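Local coordinates for CYTH domain-containing protein (Pyrococcus horikoshii, PDB 2EEN), which is of unknown function but, as a CYTH-family protein, probably binds triphosphate or a related phosphorylated ligand with divalent metal ions inside a beta tunnel, at residues Tyr2-Asp12 / Lys132-Lys143; Pro69-Thr77 / Lys164-Glu172. All coordinates share one frame; numbering follows the deposited sequence.

How the contacts relate
The N-terminal strand 3-9 waits for most of the chain before it finds its partner: contact 1 closes a loop of 119 residues when strand 131-139 returns beside it. Contact 2 closes a second loop, of 86 residues, between the turn after strand 59-70 and the approach to the last helix. The segments alternate along the chain, so the two loops cross instead of nesting. Their centres lie about 9 Å apart. Strand 3-9 is an outermost strand of the sheet; its side away from strand 131-139 is met by backbone bonds from both segments of contact 2, Glu5 with Lys76 and Lys7 with Glu166. Lys76 leads into the other outermost strand, 78-85, so this junction draws the sheet's ends together.

Contact 1 of 2, residues Tyr2-Asp12 / Lys132-Lys143; sequences YEVELKGYAND and KFIEIETLVKEK
Glu3 to Tyr9 pair with Phe133 to Leu139 as antiparallel neighbours at one end of the eight-stranded sheet; Glu3, Glu5 and Lys7 of the N-terminal strand form the Glu-x-Glu-x-Lys signature of CYTH proteins. The backbone ladder runs on past the ends of strand 3-9, to Tyr2 with Val140 and Ala10 with Lys132, the strands at 164°. One face gathers Glu3, Glu5, Glu135 and Glu137, with Lys7 among them. Extended from CA outward, Glu3 brings OE2 to 2.7 Å from Glu137 OE2; Glu5 and Glu135 also meet, modelled too closely to trust in detail. Such a cluster is consistent with the metal-binding side of the tunnel in relatives. Lys7 runs alongside Glu135, its CB 3.7 Å from Glu135 CG, then bends at chi3 (69°) and gives its NZ to Arg168 O. Phe133 CE2 sits over one face of the Tyr9 ring, 3.6 Å from Tyr9 CE2. The opposite face is aliphatic, as suits a core: Val4 CG2 meets Val140 CG2 at 3.7 Å, and Leu6 CB meets Ile136 CG2 at 3.8 Å. Helix 146-160 packs on Val4, Leu6, Ile134 and Ile136, helix 12-19 on Ala10 and Ile134, and strand 120-127 lies beyond strand 131-139.

Contact 2 of 2, residues Pro69-Thr77 / Lys164-Glu172; sequences PKIDEKSKT and KFERRSYLE
Lys76 and Arg167 bring two irregular backbones together, their CA atoms 5.2 Å apart, where the turn after strand 59-70 meets the loop leading into helix 170-176. In this CYTH fold, an ST turn at Ser75 shapes the first loop and a capping box opens the helix after the second. Arg167 carries most of the contact: a long side chain ending in a flat cation suits a turn lined with carbonyl oxygens. A bend at chi3 (61°) swings its guanidinium into the turn, with NE 2.9 Å from Ser75 O and NH1 2.7 Å from Glu73 O. Asp72 O lies over one face of the group, too poorly angled to count as a bond. Lys70 crosses it obliquely, CE 3.1 Å from Arg167 NH2, and its own ammonium turns to Asp46 and to a water shared with Glu172 OE2. Lys76 lays its methylenes along the second backbone, CD 3.2 Å from Glu166 O, and sends NZ past it to another water; its ion pairs to Glu5 and Glu135 are long and weak. Both loops flank strand 3-9, through Lys76 with Glu5 and Glu166 with Lys7, and Arg167 joins them there.

Bonds within each loop hold it in shape. Ser75 OG donates to Asp72 OD2 at 2.6 Å and accepts from both Thr77 N and Thr77 OG1, so a small hydroxyl ties the turn together. In the second loop, Arg168 grips Glu166 side-on, its NE 2.6 Å from Glu166 OE2 and NH2 on OE1, which also takes Tyr9 OH; the Arg168 backbone N adds a bond to OE2, and NH1 pairs with Glu176. At the helix start Ser169 OG accepts from Glu172 N, and in return Glu172 OE1 takes Ser169 N on its anti lone pair at 2.9 Å.

Contact 1 of 2, residues Tyr2-Asp12 / Lys132-Lys143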
loop_
_atom_site.group_PDB
_atom_site.type_symbol
_atom_site.label_atom_id
_atom_site.label_comp_id
_atom_site.label_asym_id
_atom_site.label_seq_id
_atom_site.Cartn_x
_atom_site.Cartn_y
_atom_site.Cartn_z
ATOM N N TYR A 2 -15.550 13.826 1.810
ATOM C CA TYR A 2 -15.354 13.388 0.404
ATOM C C TYR A 2 -14.787 14.510 -0.438
ATOM O O TYR A 2 -15.055 15.685 -0.186
ATOM C CB TYR A 2 -16.683 12.941 -0.216
ATOM C CG TYR A 2 -17.315 11.746 0.451
ATOM C CD1 TYR A 2 -17.983 11.875 1.666
ATOM C CD2 TYR A 2 -17.240 10.481 -0.132
ATOM C CE1 TYR A 2 -18.565 10.773 2.287
ATOM C CE2 TYR A 2 -17.817 9.372 0.480
ATOM C CZ TYR A 2 -18.477 9.525 1.688
ATOM O OH TYR A 2 -19.052 8.429 2.294
ATOM N N GLU A 3 -14.001 14.140 -1.440
ATOM C CA GLU A 3 -13.418 15.116 -2.344
ATOM C C GLU A 3 -14.363 15.224 -3.529
ATOM O O GLU A 3 -14.413 14.344 -4.389
ATOM C CB GLU A 3 -12.036 14.661 -2.819
ATOM C CG GLU A 3 -11.313 15.689 -3.678
ATOM C CD GLU A 3 -9.937 15.221 -4.117
ATOM O OE1 GLU A 3 -9.551 14.082 -3.773
ATOM O OE2 GLU A 3 -9.241 15.997 -4.807
ATOM N N VAL A 4 -15.148 16.289 -3.546
ATOM C CA VAL A 4 -16.080 16.506 -4.635
ATOM C C VAL A 4 -15.275 16.967 -5.833
ATOM O O VAL A 4 -14.487 17.908 -5.739
ATOM C CB VAL A 4 -17.111 17.579 -4.262
ATOM C CG1 VAL A 4 -18.049 17.835 -5.428
ATOM C CG2 VAL A 4 -17.883 17.135 -3.023
ATOM N N GLU A 5 -15.459 16.303 -6.965
ATOM C CA GLU A 5 -14.721 16.683 -8.151
ATOM C C GLU A 5 -15.576 16.674 -9.403
ATOM O O GLU A 5 -16.405 15.781 -9.608
ATOM C CB GLU A 5 -13.512 15.760 -8.342
ATOM C CG GLU A 5 -12.701 16.059 -9.601
ATOM C CD GLU A 5 -11.344 15.372 -9.609
ATOM O OE1 GLU A 5 -10.447 15.812 -8.858
ATOM O OE2 GLU A 5 -11.176 14.389 -10.363
ATOM N N LEU A 6 -15.369 17.695 -10.222
ATOM C CA LEU A 6 -16.056 17.846 -11.494
ATOM C C LEU A 6 -14.993 18.066 -12.552
ATOM O O LEU A 6 -13.953 18.667 -12.285
ATOM C CB LEU A 6 -16.994 19.056 -11.484
ATOM C CG LEU A 6 -18.254 19.020 -10.631
ATOM C CD1 LEU A 6 -19.035 20.307 -10.871
ATOM C CD2 LEU A 6 -19.094 17.815 -10.999
ATOM N N LYS A 7 -15.260 17.583 -13.758
ATOM C CA LYS A 7 -14.324 17.733 -14.856
ATOM C C LYS A 7 -15.060 18.148 -16.114
ATOM O O LYS A 7 -16.190 17.721 -16.353
ATOM C CB LYS A 7 -13.588 16.412 -15.105
ATOM C CG LYS A 7 -12.681 16.421 -16.333
ATOM C CD LYS A 7 -11.731 15.223 -16.346
ATOM C CE LYS A 7 -12.456 13.907 -16.582
ATOM N NZ LYS A 7 -11.506 12.751 -16.484
ATOM N N GLY A 8 -14.410 18.983 -16.912
ATOM C CA GLY A 8 -14.992 19.428 -18.158
ATOM C C GLY A 8 -13.937 19.463 -19.242
ATOM O O GLY A 8 -12.740 19.488 -18.954
ATOM N N TYR A 9 -14.366 19.426 -20.497
ATOM C CA TYR A 9 -13.418 19.503 -21.594
ATOM C C TYR A 9 -12.988 20.955 -21.659
ATOM O O TYR A 9 -13.782 21.850 -21.360
ATOM C CB TYR A 9 -14.070 19.082 -22.916
ATOM C CG TYR A 9 -14.310 17.598 -23.009
ATOM C CD1 TYR A 9 -15.359 16.997 -22.315
ATOM C CD2 TYR A 9 -13.456 16.784 -23.748
ATOM C CE1 TYR A 9 -15.551 15.622 -22.350
ATOM C CE2 TYR A 9 -13.636 15.405 -23.788
ATOM C CZ TYR A 9 -14.683 14.833 -23.087
ATOM O OH TYR A 9 -14.856 13.469 -23.103
ATOM N N ALA A 10 -11.738 21.196 -22.033
ATOM C CA ALA A 10 -11.232 22.558 -22.107
ATOM C C ALA A 10 -10.534 22.872 -23.424
ATOM O O ALA A 10 -10.539 22.067 -24.360
ATOM C CB ALA A 10 -10.287 22.829 -20.929
ATOM N N ASN A 11 -9.931 24.054 -23.478
ATOM C CA ASN A 11 -9.234 24.536 -24.659
ATOM C C ASN A 11 -8.376 25.720 -24.237
ATOM O O ASN A 11 -8.418 26.130 -23.077
ATOM C CB ASN A 11 -10.249 24.988 -25.704
ATOM C CG ASN A 11 -11.267 25.962 -25.135
ATOM O OD1 ASN A 11 -10.906 26.960 -24.508
ATOM N ND2 ASN A 11 -12.546 25.678 -25.348
ATOM N N ASP A 12 -7.611 26.275 -25.175
ATOM C CA ASP A 12 -6.745 27.411 -24.868
ATOM C C ASP A 12 -7.517 28.572 -24.247
ATOM O O ASP A 12 -7.000 29.279 -23.379
ATOM C CB ASP A 12 -6.029 27.907 -26.131
ATOM C CG ASP A 12 -5.013 26.911 -26.658
ATOM O OD1 ASP A 12 -4.247 26.353 -25.845
ATOM O OD2 ASP A 12 -4.972 26.694 -27.889
ATOM N N LYS A 132 -6.994 18.662 -23.717
ATOM C CA LYS A 132 -7.203 19.560 -22.585
ATOM C C LYS A 132 -8.501 19.381 -21.805
ATOM O O LYS A 132 -9.583 19.242 -22.378
ATOM C CB LYS A 132 -7.132 21.011 -23.059
ATOM C CG LYS A 132 -5.793 21.426 -23.623
ATOM C CD LYS A 132 -5.838 22.875 -24.092
ATOM C CE LYS A 132 -4.446 23.414 -24.383
ATOM N NZ LYS A 132 -3.719 22.595 -25.388
ATOM N N PHE A 133 -8.370 19.400 -20.483
ATOM C CA PHE A 133 -9.508 19.285 -19.581
ATOM C C PHE A 133 -9.296 20.253 -18.433
ATOM O O PHE A 133 -8.195 20.768 -18.228
ATOM C CB PHE A 133 -9.620 17.887 -18.974
ATOM C CG PHE A 133 -9.963 16.820 -19.961
ATOM C CD1 PHE A 133 -9.008 16.361 -20.857
ATOM C CD2 PHE A 133 -11.236 16.268 -19.987
ATOM C CE1 PHE A 133 -9.317 15.365 -21.776
ATOM C CE2 PHE A 133 -11.560 15.264 -20.906
ATOM C CZ PHE A 133 -10.593 14.812 -21.798
ATOM N N ILE A 134 -10.368 20.496 -17.695
ATOM C CA ILE A 134 -10.298 21.353 -16.533
ATOM C C ILE A 134 -11.045 20.636 -15.422
ATOM O O ILE A 134 -12.148 20.118 -15.618
ATOM C CB ILE A 134 -10.923 22.742 -16.784
ATOM C CG1 ILE A 134 -10.799 23.583 -15.506
ATOM C CG2 ILE A 134 -12.378 22.606 -17.223
ATOM C CD1 ILE A 134 -11.116 25.042 -15.695
ATOM N N GLU A 135 -10.417 20.565 -14.259
ATOM C CA GLU A 135 -11.038 19.915 -13.126
ATOM C C GLU A 135 -11.142 20.916 -11.999
ATOM O O GLU A 135 -10.400 21.898 -11.959
ATOM C CB GLU A 135 -10.216 18.705 -12.672
ATOM C CG GLU A 135 -10.360 17.489 -13.583
ATOM C CD GLU A 135 -9.692 16.240 -13.025
ATOM O OE1 GLU A 135 -9.597 16.111 -11.787
ATOM O OE2 GLU A 135 -9.279 15.372 -13.825
ATOM N N ILE A 136 -12.099 20.677 -11.116
ATOM C CA ILE A 136 -12.291 21.517 -9.948
ATOM C C ILE A 136 -12.661 20.586 -8.803
ATOM O O ILE A 136 -13.376 19.594 -8.993
ATOM C CB ILE A 136 -13.387 22.588 -10.173
ATOM C CG1 ILE A 136 -13.384 23.570 -8.996
ATOM C CG2 ILE A 136 -14.757 21.927 -10.350
ATOM C CD1 ILE A 136 -14.153 24.856 -9.274
ATOM N N GLU A 137 -12.155 20.886 -7.615
ATOM C CA GLU A 137 -12.425 20.046 -6.462
ATOM C C GLU A 137 -12.480 20.811 -5.158
ATOM O O GLU A 137 -11.892 21.887 -5.020
ATOM C CB GLU A 137 -11.347 18.974 -6.334
ATOM C CG GLU A 137 -9.943 19.557 -6.297
ATOM C CD GLU A 137 -8.953 18.665 -5.580
ATOM O OE1 GLU A 137 -8.958 18.658 -4.331
ATOM O OE2 GLU A 137 -8.172 17.972 -6.263
ATOM N N THR A 138 -13.190 20.227 -4.202
ATOM C CA THR A 138 -13.318 20.788 -2.869
ATOM C C THR A 138 -13.740 19.653 -1.953
ATOM O O THR A 138 -14.381 18.698 -2.396
ATOM C CB THR A 138 -14.373 21.906 -2.809
ATOM O OG1 THR A 138 -14.314 22.540 -1.522
ATOM C CG2 THR A 138 -15.774 21.336 -3.027
ATOM N N LEU A 139 -13.371 19.750 -0.682
ATOM C CA LEU A 139 -13.713 18.717 0.285
ATOM C C LEU A 139 -14.983 19.050 1.052
ATOM O O LEU A 139 -15.273 20.216 1.321
ATOM C CB LEU A 139 -12.562 18.513 1.272
ATOM C CG LEU A 139 -11.227 18.065 0.674
ATOM C CD1 LEU A 139 -10.193 17.920 1.778
ATOM C CD2 LEU A 139 -11.412 16.745 -0.062
ATOM N N VAL A 140 -15.741 18.010 1.387
ATOM C CA VAL A 140 -16.977 18.147 2.149
ATOM C C VAL A 140 -16.958 17.032 3.185
ATOM O O VAL A 140 -16.389 15.971 2.946
ATOM C CB VAL A 140 -18.226 17.991 1.256
ATOM C CG1 VAL A 140 -18.253 19.085 0.204
ATOM C CG2 VAL A 140 -18.235 16.623 0.604
ATOM N N LYS A 141 -17.581 17.264 4.334
ATOM C CA LYS A 141 -17.576 16.255 5.381
ATOM C C LYS A 141 -18.599 15.144 5.169
ATOM O O LYS A 141 -18.258 13.964 5.229
ATOM C CB LYS A 141 -17.802 16.912 6.745
ATOM C CG LYS A 141 -17.643 15.960 7.918
ATOM C CD LYS A 141 -17.740 16.691 9.244
ATOM C CE LYS A 141 -17.498 15.744 10.406
ATOM N NZ LYS A 141 -17.545 16.455 11.712
ATOM N N GLU A 142 -19.846 15.520 4.906
ATOM C CA GLU A 142 -20.901 14.534 4.718
ATOM C C GLU A 142 -21.319 14.300 3.272
ATOM O O GLU A 142 -21.221 15.184 2.425
ATOM C CB GLU A 142 -22.129 14.926 5.540
ATOM C CG GLU A 142 -21.884 14.940 7.039
ATOM C CD GLU A 142 -21.290 13.637 7.536
ATOM O OE1 GLU A 142 -21.638 12.573 6.977
ATOM O OE2 GLU A 142 -20.482 13.672 8.489
ATOM N N LYS A 143 -21.792 13.088 3.007
ATOM C CA LYS A 143 -22.239 12.706 1.680
ATOM C C LYS A 143 -23.373 13.614 1.210
ATOM O O LYS A 143 -23.459 13.949 0.029
ATOM C CB LYS A 143 -22.707 11.248 1.695
ATOM C CG LYS A 143 -23.196 10.730 0.359
ATOM C CD LYS A 143 -23.617 9.264 0.440
ATOM C CE LYS A 143 -22.463 8.365 0.868
ATOM N NZ LYS A 143 -22.831 6.918 0.848
HETATM O O HOH W 1 -1.827 25.009 -26.636
#

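Contact 2 of 2, residues Pro69-Thr77 / Lys164-Glu172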
loop_
_atom_site.group_PDB
_atom_site.type_symbol
_atom_site.label_atom_id
_atom_site.label_comp_id
_atom_site.label_asym_id
_atom_site.label_seq_id
_atom_site.Cartn_x
_atom_site.Cartn_y
_atom_site.Cartn_z
ATOM N N PRO A 69 -16.497 3.364 -5.821
ATOM C CA PRO A 69 -17.506 3.662 -6.840
ATOM C C PRO A 69 -18.004 5.097 -6.723
ATOM O O PRO A 69 -18.002 5.678 -5.631
ATOM C CB PRO A 69 -18.625 2.666 -6.527
ATOM C CG PRO A 69 -17.928 1.550 -5.797
ATOM C CD PRO A 69 -16.956 2.296 -4.919
ATOM N N LYS A 70 -18.418 5.673 -7.846
ATOM C CA LYS A 70 -18.962 7.024 -7.825
ATOM C C LYS A 70 -20.248 6.939 -7.014
ATOM O O LYS A 70 -21.021 5.988 -7.161
ATOM C CB LYS A 70 -19.266 7.512 -9.247
ATOM C CG LYS A 70 -18.026 7.816 -10.086
ATOM C CD LYS A 70 -18.388 8.363 -11.466
ATOM C CE LYS A 70 -19.134 7.334 -12.306
ATOM N NZ LYS A 70 -18.336 6.090 -12.502
ATOM N N ILE A 71 -20.477 7.918 -6.147
ATOM C CA ILE A 71 -21.683 7.909 -5.327
ATOM C C ILE A 71 -22.642 9.024 -5.714
ATOM O O ILE A 71 -23.731 9.137 -5.154
ATOM C CB ILE A 71 -21.345 8.053 -3.839
ATOM C CG1 ILE A 71 -20.583 9.358 -3.600
ATOM C CG2 ILE A 71 -20.529 6.856 -3.375
ATOM C CD1 ILE A 71 -20.328 9.652 -2.137
ATOM N N ASP A 72 -22.238 9.830 -6.688
ATOM C CA ASP A 72 -23.049 10.955 -7.143
ATOM C C ASP A 72 -23.261 10.907 -8.656
ATOM O O ASP A 72 -22.321 10.686 -9.418
ATOM C CB ASP A 72 -22.358 12.265 -6.746
ATOM C CG ASP A 72 -23.136 13.489 -7.169
ATOM O OD1 ASP A 72 -24.320 13.608 -6.784
ATOM O OD2 ASP A 72 -22.562 14.338 -7.881
ATOM N N GLU A 73 -24.500 11.124 -9.087
ATOM C CA GLU A 73 -24.835 11.087 -10.508
ATOM C C GLU A 73 -24.371 12.341 -11.244
ATOM O O GLU A 73 -24.173 12.317 -12.460
ATOM C CB GLU A 73 -26.352 10.944 -10.694
ATOM C CG GLU A 73 -27.073 10.294 -9.525
ATOM C CD GLU A 73 -27.083 11.169 -8.281
ATOM O OE1 GLU A 73 -27.653 12.279 -8.338
ATOM O OE2 GLU A 73 -26.518 10.749 -7.248
ATOM N N LYS A 74 -24.197 13.429 -10.502
ATOM C CA LYS A 74 -23.789 14.701 -11.086
ATOM C C LYS A 74 -22.298 15.010 -11.009
ATOM O O LYS A 74 -21.870 16.079 -11.446
ATOM C CB LYS A 74 -24.559 15.850 -10.433
ATOM C CG LYS A 74 -25.982 16.043 -10.942
ATOM C CD LYS A 74 -26.927 14.973 -10.436
ATOM C CE LYS A 74 -28.370 15.361 -10.721
ATOM N NZ LYS A 74 -28.572 15.712 -12.155
ATOM N N SER A 75 -21.507 14.096 -10.456
ATOM C CA SER A 75 -20.077 14.353 -10.356
ATOM C C SER A 75 -19.254 13.057 -10.335
ATOM O O SER A 75 -19.763 11.954 -10.445
ATOM C CB SER A 75 -19.822 15.168 -9.085
ATOM O OG SER A 75 -19.987 14.324 -7.947
ATOM N N LYS A 76 -17.926 13.237 -10.232
ATOM C CA LYS A 76 -17.032 12.085 -10.168
ATOM C C LYS A 76 -16.642 11.766 -8.718
ATOM O O LYS A 76 -15.693 11.045 -8.444
ATOM C CB LYS A 76 -15.768 12.432 -10.960
ATOM C CG LYS A 76 -16.050 12.776 -12.427
ATOM C CD LYS A 76 -14.810 13.330 -13.137
ATOM C CE LYS A 76 -13.579 12.434 -12.956
ATOM N NZ LYS A 76 -12.432 13.045 -13.620
ATOM N N THR A 77 -17.388 12.373 -7.772
ATOM C CA THR A 77 -17.074 12.190 -6.357
ATOM C C THR A 77 -17.118 10.724 -5.948
ATOM O O THR A 77 -18.056 9.999 -6.253
ATOM C CB THR A 77 -18.100 12.956 -5.525
ATOM O OG1 THR A 77 -18.060 14.345 -5.867
ATOM C CG2 THR A 77 -17.775 12.800 -4.038
ATOM N N LYS A 164 -19.046 21.257 -21.691
ATOM C CA LYS A 164 -19.211 19.816 -21.660
ATOM C C LYS A 164 -18.489 19.172 -20.492
ATOM O O LYS A 164 -17.261 19.169 -20.421
ATOM C CB LYS A 164 -18.754 19.202 -22.987
ATOM C CG LYS A 164 -17.495 19.808 -23.577
ATOM C CD LYS A 164 -17.249 19.261 -24.979
ATOM C CE LYS A 164 -16.020 19.883 -25.624
ATOM N NZ LYS A 164 -15.832 19.398 -27.019
ATOM N N PHE A 165 -19.275 18.638 -19.569
ATOM C CA PHE A 165 -18.752 17.979 -18.389
ATOM C C PHE A 165 -18.529 16.501 -18.664
ATOM O O PHE A 165 -19.143 15.924 -19.568
ATOM C CB PHE A 165 -19.717 18.187 -17.225
ATOM C CG PHE A 165 -19.695 19.585 -16.683
ATOM C CD1 PHE A 165 -20.510 20.569 -17.229
ATOM C CD2 PHE A 165 -18.808 19.936 -15.674
ATOM C CE1 PHE A 165 -20.438 21.888 -16.779
ATOM C CE2 PHE A 165 -18.728 21.248 -15.216
ATOM C CZ PHE A 165 -19.542 22.226 -15.771
ATOM N N GLU A 166 -17.650 15.891 -17.880
ATOM C CA GLU A 166 -17.316 14.477 -18.083
ATOM C C GLU A 166 -17.095 13.746 -16.749
ATOM O O GLU A 166 -16.225 14.074 -15.955
ATOM C CB GLU A 166 -16.041 14.400 -18.931
ATOM C CG GLU A 166 -15.586 12.961 -19.169
ATOM C CD GLU A 166 -16.590 12.264 -20.063
ATOM O OE1 GLU A 166 -16.661 12.583 -21.232
ATOM O OE2 GLU A 166 -17.276 11.369 -19.580
ATOM N N ARG A 167 -17.959 12.737 -16.498
ATOM C CA ARG A 167 -17.799 11.942 -15.283
ATOM C C ARG A 167 -16.848 10.764 -15.505
ATOM O O ARG A 167 -16.426 10.079 -14.579
ATOM C CB ARG A 167 -19.175 11.386 -14.896
ATOM C CG ARG A 167 -20.085 12.394 -14.199
ATOM C CD ARG A 167 -21.376 11.738 -13.701
ATOM N NE ARG A 167 -21.051 10.701 -12.726
ATOM C CZ ARG A 167 -21.997 9.797 -12.378
ATOM N NH1 ARG A 167 -23.203 9.836 -12.917
ATOM N NH2 ARG A 167 -21.699 8.864 -11.468
ATOM N N ARG A 168 -16.577 10.470 -16.789
ATOM C CA ARG A 168 -15.645 9.393 -17.078
ATOM C C ARG A 168 -14.214 9.840 -16.796
ATOM O O ARG A 168 -13.809 10.950 -17.105
ATOM C CB ARG A 168 -15.767 9.014 -18.558
ATOM C CG ARG A 168 -16.981 8.141 -18.876
ATOM C CD ARG A 168 -17.129 7.907 -20.384
ATOM N NE ARG A 168 -17.149 9.192 -21.075
ATOM C CZ ARG A 168 -17.220 9.220 -22.427
ATOM N NH1 ARG A 168 -17.269 8.101 -23.131
ATOM N NH2 ARG A 168 -17.251 10.403 -23.046
ATOM N N SER A 169 -13.469 8.934 -16.186
ATOM C CA SER A 169 -12.083 9.181 -15.840
ATOM C C SER A 169 -11.245 9.189 -17.106
ATOM O O SER A 169 -11.666 8.678 -18.153
ATOM C CB SER A 169 -11.578 8.073 -14.926
ATOM O OG SER A 169 -11.671 6.817 -15.581
ATOM N N TYR A 170 -10.055 9.765 -17.014
ATOM C CA TYR A 170 -9.169 9.782 -18.166
ATOM C C TYR A 170 -8.890 8.340 -18.564
ATOM O O TYR A 170 -8.795 8.024 -19.750
ATOM C CB TYR A 170 -7.856 10.486 -17.831
ATOM C CG TYR A 170 -8.021 11.954 -17.535
ATOM C CD1 TYR A 170 -8.767 12.775 -18.383
ATOM C CD2 TYR A 170 -7.420 12.530 -16.419
ATOM C CE1 TYR A 170 -8.911 14.129 -18.126
ATOM C CE2 TYR A 170 -7.556 13.885 -16.154
ATOM C CZ TYR A 170 -8.301 14.677 -17.007
ATOM O OH TYR A 170 -8.437 16.012 -16.737
ATOM N N LEU A 171 -8.760 7.467 -17.568
ATOM C CA LEU A 171 -8.503 6.057 -17.828
ATOM C C LEU A 171 -9.604 5.474 -18.706
ATOM O O LEU A 171 -9.324 4.831 -19.718
ATOM C CB LEU A 171 -8.437 5.268 -16.518
ATOM C CG LEU A 171 -8.354 3.746 -16.671
ATOM C CD1 LEU A 171 -7.069 3.378 -17.397
ATOM C CD2 LEU A 171 -8.406 3.083 -15.299
ATOM N N GLU A 172 -10.853 5.700 -18.316
ATOM C CA GLU A 172 -11.986 5.183 -19.081
ATOM C C GLU A 172 -12.019 5.745 -20.494
ATOM O O GLU A 172 -12.318 5.032 -21.454
ATOM C CB GLU A 172 -13.296 5.514 -18.368
ATOM C CG GLU A 172 -13.509 4.731 -17.090
ATOM C CD GLU A 172 -14.755 5.167 -16.342
ATOM O OE1 GLU A 172 -14.798 6.323 -15.870
ATOM O OE2 GLU A 172 -15.696 4.352 -16.226
HETATM O O HOH W 2 -18.052 5.712 -15.265
HETATM O O HOH W 3 -10.134 11.502 -14.017
#